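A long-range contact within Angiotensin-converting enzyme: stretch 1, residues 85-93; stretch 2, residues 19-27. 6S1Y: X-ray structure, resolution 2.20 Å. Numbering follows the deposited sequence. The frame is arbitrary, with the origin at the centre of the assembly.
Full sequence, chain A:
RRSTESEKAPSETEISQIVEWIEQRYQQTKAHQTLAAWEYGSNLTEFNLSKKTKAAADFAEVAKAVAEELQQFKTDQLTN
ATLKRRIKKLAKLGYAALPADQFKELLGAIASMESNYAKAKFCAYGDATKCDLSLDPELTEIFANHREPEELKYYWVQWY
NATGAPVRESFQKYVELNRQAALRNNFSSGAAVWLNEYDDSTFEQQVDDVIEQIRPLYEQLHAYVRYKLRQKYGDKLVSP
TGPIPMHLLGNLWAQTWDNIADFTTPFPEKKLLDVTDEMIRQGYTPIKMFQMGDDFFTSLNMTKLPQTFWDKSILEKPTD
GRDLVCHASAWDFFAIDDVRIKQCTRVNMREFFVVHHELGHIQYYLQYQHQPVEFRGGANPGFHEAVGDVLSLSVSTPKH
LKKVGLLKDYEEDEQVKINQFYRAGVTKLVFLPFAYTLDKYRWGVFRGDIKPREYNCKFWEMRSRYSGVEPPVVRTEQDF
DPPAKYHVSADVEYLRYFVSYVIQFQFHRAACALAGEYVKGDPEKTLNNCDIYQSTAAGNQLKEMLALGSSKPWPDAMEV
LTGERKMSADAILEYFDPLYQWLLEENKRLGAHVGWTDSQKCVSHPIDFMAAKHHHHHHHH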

# COMPACT_ATOMS: atom_id res chain seq x y z
N ARG A 85 21.98 5.97 17.56
CA ARG A 85 20.76 5.73 16.79
C ARG A 85 19.72 5.01 17.63
O ARG A 85 18.52 5.25 17.48
CB ARG A 85 21.11 4.92 15.55
CG ARG A 85 20.07 4.95 14.46
CD ARG A 85 20.55 4.14 13.25
NE ARG A 85 19.46 3.88 12.32
CZ ARG A 85 19.00 4.76 11.44
NH1 ARG A 85 19.53 5.97 11.36
NH2 ARG A 85 17.99 4.43 10.64
N ARG A 86 20.15 4.11 18.51
CA ARG A 86 19.21 3.42 19.39
C ARG A 86 18.55 4.38 20.35
O ARG A 86 17.37 4.22 20.67
CB ARG A 86 19.93 2.31 20.15
CG ARG A 86 20.26 1.09 19.30
CD ARG A 86 21.41 0.26 19.91
NE ARG A 86 21.04 -0.37 21.17
CZ ARG A 86 21.91 -0.90 22.03
NH1 ARG A 86 23.21 -0.87 21.77
NH2 ARG A 86 21.47 -1.45 23.16
N ILE A 87 19.28 5.40 20.80
CA ILE A 87 18.73 6.35 21.75
C ILE A 87 17.76 7.30 21.07
O ILE A 87 16.74 7.68 21.65
CB ILE A 87 19.87 7.12 22.45
CG1 ILE A 87 20.64 6.19 23.40
CG2 ILE A 87 19.31 8.32 23.22
CD1 ILE A 87 22.11 6.51 23.47
N LYS A 88 18.07 7.72 19.83
CA LYS A 88 17.18 8.63 19.11
C LYS A 88 15.85 7.97 18.79
O LYS A 88 14.79 8.58 18.96
CB LYS A 88 17.87 9.12 17.83
CG LYS A 88 17.06 10.13 17.02
CD LYS A 88 17.73 10.45 15.67
CE LYS A 88 17.54 9.33 14.64
NZ LYS A 88 18.79 9.01 13.89
N LYS A 89 15.88 6.72 18.31
CA LYS A 89 14.64 6.05 17.92
C LYS A 89 13.80 5.67 19.12
O LYS A 89 12.56 5.67 19.04
CB LYS A 89 14.96 4.83 17.07
CG LYS A 89 15.62 5.21 15.74
CD LYS A 89 15.99 4.02 14.89
CE LYS A 89 14.91 3.69 13.88
NZ LYS A 89 15.05 4.52 12.63
N LEU A 90 14.43 5.35 20.24
CA LEU A 90 13.68 5.06 21.46
C LEU A 90 13.06 6.32 22.03
O LEU A 90 12.03 6.24 22.71
CB LEU A 90 14.58 4.41 22.49
CG LEU A 90 14.72 2.90 22.35
CD1 LEU A 90 15.90 2.41 23.16
CD2 LEU A 90 13.43 2.22 22.79
N ALA A 91 13.65 7.47 21.77
CA ALA A 91 13.14 8.73 22.30
C ALA A 91 12.08 9.37 21.41
O ALA A 91 11.52 10.41 21.79
CB ALA A 91 14.30 9.71 22.49
N LYS A 92 11.78 8.78 20.25
CA LYS A 92 10.78 9.35 19.35
C LYS A 92 9.39 8.97 19.84
O LYS A 92 9.01 7.79 19.82
CB LYS A 92 11.02 8.86 17.93
CG LYS A 92 10.18 9.57 16.90
CD LYS A 92 10.87 9.60 15.53
CE LYS A 92 11.27 8.21 15.05
NZ LYS A 92 12.24 8.29 13.92
N LEU A 93 8.61 9.96 20.26
CA LEU A 93 7.34 9.70 20.93
C LEU A 93 6.16 9.63 19.96
O LEU A 93 5.25 8.82 20.17
CB LEU A 93 7.05 10.79 21.97
CG LEU A 93 8.00 10.92 23.16
CD1 LEU A 93 7.55 12.06 24.04
CD2 LEU A 93 8.04 9.63 23.94
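Stretch 2, residues 19-27: VEWIEQRYQ

Residues 19-27 are helical throughout, part of a helix that extends beyond the stretch in both directions, with phi from -55° to -72° and psi from -33° to -54°. This helix packs against the helical residues 85-90 with both helices running the same general way: the N-to-C directions differ by 35°, and the axes approach to 11.3 Å. The register pairs Ile87 with Val19 (CA to CA 7.4 Å) and, roughly one turn further along each helix, Leu90 with Glu23 (CA to CA 7.9 Å). Together the two stretches bury 404 Å².

The polar part of the contact is a salt bridge between Arg86 and Glu23. Glu23 OE2 lies near the plane of the guanidinium, at its edge, where it accepts hydrogen bonds from both Arg86 NE (2.8 Å) and Arg86 NH2 (3.0 Å), so that one carboxylate oxygen serves two donors. The CA-to-CB bond of Glu23 points sideways, but its m, t side chain brings the carboxylate nearer to stretch 1. A second acidic group lies farther off, with Glu20 OE2 4.4 Å from Arg86 NH2, beyond salt-bridge range.

Apolar contacts accompany this bridge. The CA-to-CB bond of Val19 points toward stretch 1, and Val19 CG1 lies 4.0 Å from Ile87 CG1. Leu90, which has the largest area covered by the other stretch, reaches Glu23 and Tyr26, with its CD1 3.9 Å from the aliphatic CG of Glu23. In a separate van der Waals contact, the methyl Val19 CG2 comes within 3.2 Å of Arg86 NH2, oblique to the guanidinium plane.

The aromatic contact is a CH-pi interaction. The CA-to-CB bond of Tyr26 points toward stretch 1, and with chi1 t the ring presents one face to Leu90 CD2, which lies 3.9 Å from the centroid of the Tyr26 ring and only 18° off its normal.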

# COMPACT_ATOMS: atom_id res chain seq x y z
N VAL A 19 20.16 1.29 28.14
CA VAL A 19 19.19 1.23 27.05
C VAL A 19 18.75 -0.21 26.83
O VAL A 19 17.61 -0.47 26.46
CB VAL A 19 19.77 1.84 25.75
CG1 VAL A 19 20.38 3.22 26.01
CG2 VAL A 19 20.80 0.91 25.14
N GLU A 20 19.65 -1.17 27.07
CA GLU A 20 19.28 -2.58 26.93
C GLU A 20 18.16 -2.95 27.89
O GLU A 20 17.26 -3.72 27.53
CB GLU A 20 20.50 -3.46 27.14
CG GLU A 20 20.54 -4.70 26.26
CD GLU A 20 21.94 -5.30 26.16
OE1 GLU A 20 22.07 -6.54 26.25
OE2 GLU A 20 22.91 -4.52 26.01
N TRP A 21 18.19 -2.42 29.11
CA TRP A 21 17.07 -2.64 30.03
C TRP A 21 15.84 -1.86 29.59
O TRP A 21 14.71 -2.34 29.72
CB TRP A 21 17.47 -2.25 31.46
CG TRP A 21 16.31 -2.11 32.42
CD1 TRP A 21 16.01 -1.02 33.20
CD2 TRP A 21 15.28 -3.07 32.68
NE1 TRP A 21 14.87 -1.25 33.93
CE2 TRP A 21 14.40 -2.50 33.63
CE3 TRP A 21 15.01 -4.36 32.20
CZ2 TRP A 21 13.28 -3.18 34.11
CZ3 TRP A 21 13.90 -5.03 32.68
CH2 TRP A 21 13.05 -4.44 33.63
N ILE A 22 16.05 -0.65 29.06
CA ILE A 22 14.94 0.13 28.53
C ILE A 22 14.32 -0.59 27.33
O ILE A 22 13.09 -0.68 27.22
CB ILE A 22 15.42 1.55 28.16
CG1 ILE A 22 15.89 2.29 29.42
CG2 ILE A 22 14.30 2.31 27.48
CD1 ILE A 22 16.41 3.69 29.17
N GLU A 23 15.16 -1.12 26.44
CA GLU A 23 14.66 -1.81 25.25
C GLU A 23 13.68 -2.92 25.61
O GLU A 23 12.64 -3.07 24.96
CB GLU A 23 15.82 -2.38 24.44
CG GLU A 23 16.63 -1.35 23.67
CD GLU A 23 17.90 -1.91 23.07
OE1 GLU A 23 18.25 -3.08 23.38
OE2 GLU A 23 18.56 -1.19 22.30
N GLN A 24 14.00 -3.72 26.62
CA GLN A 24 13.12 -4.82 26.98
C GLN A 24 11.82 -4.30 27.58
O GLN A 24 10.74 -4.85 27.32
CB GLN A 24 13.82 -5.76 27.96
CG GLN A 24 15.22 -6.19 27.53
CD GLN A 24 15.26 -6.91 26.19
OE1 GLN A 24 14.29 -7.56 25.79
NE2 GLN A 24 16.39 -6.78 25.49
N ARG A 25 11.90 -3.26 28.40
CA ARG A 25 10.70 -2.59 28.90
C ARG A 25 9.83 -2.13 27.74
O ARG A 25 8.64 -2.47 27.67
CB ARG A 25 11.12 -1.42 29.80
CG ARG A 25 10.22 -1.15 30.99
CD ARG A 25 11.06 -0.80 32.22
NE ARG A 25 11.87 0.40 32.04
CZ ARG A 25 11.40 1.64 32.14
NH1 ARG A 25 12.22 2.67 31.97
NH2 ARG A 25 10.12 1.87 32.41
N TYR A 26 10.41 -1.36 26.81
CA TYR A 26 9.67 -0.86 25.65
C TYR A 26 9.04 -2.00 24.87
O TYR A 26 7.85 -1.97 24.54
CB TYR A 26 10.63 -0.04 24.77
CG TYR A 26 10.04 0.94 23.78
CD1 TYR A 26 9.81 2.26 24.12
CD2 TYR A 26 9.78 0.55 22.46
CE1 TYR A 26 9.30 3.16 23.20
CE2 TYR A 26 9.26 1.45 21.54
CZ TYR A 26 9.03 2.75 21.91
OH TYR A 26 8.52 3.65 20.99
N GLN A 27 9.82 -3.05 24.60
CA GLN A 27 9.33 -4.14 23.77
C GLN A 27 8.12 -4.83 24.38
O GLN A 27 7.17 -5.20 23.67
CB GLN A 27 10.46 -5.15 23.55
CG GLN A 27 10.03 -6.40 22.84
CD GLN A 27 11.20 -7.26 22.43
OE1 GLN A 27 12.36 -6.86 22.56
NE2 GLN A 27 10.91 -8.44 21.91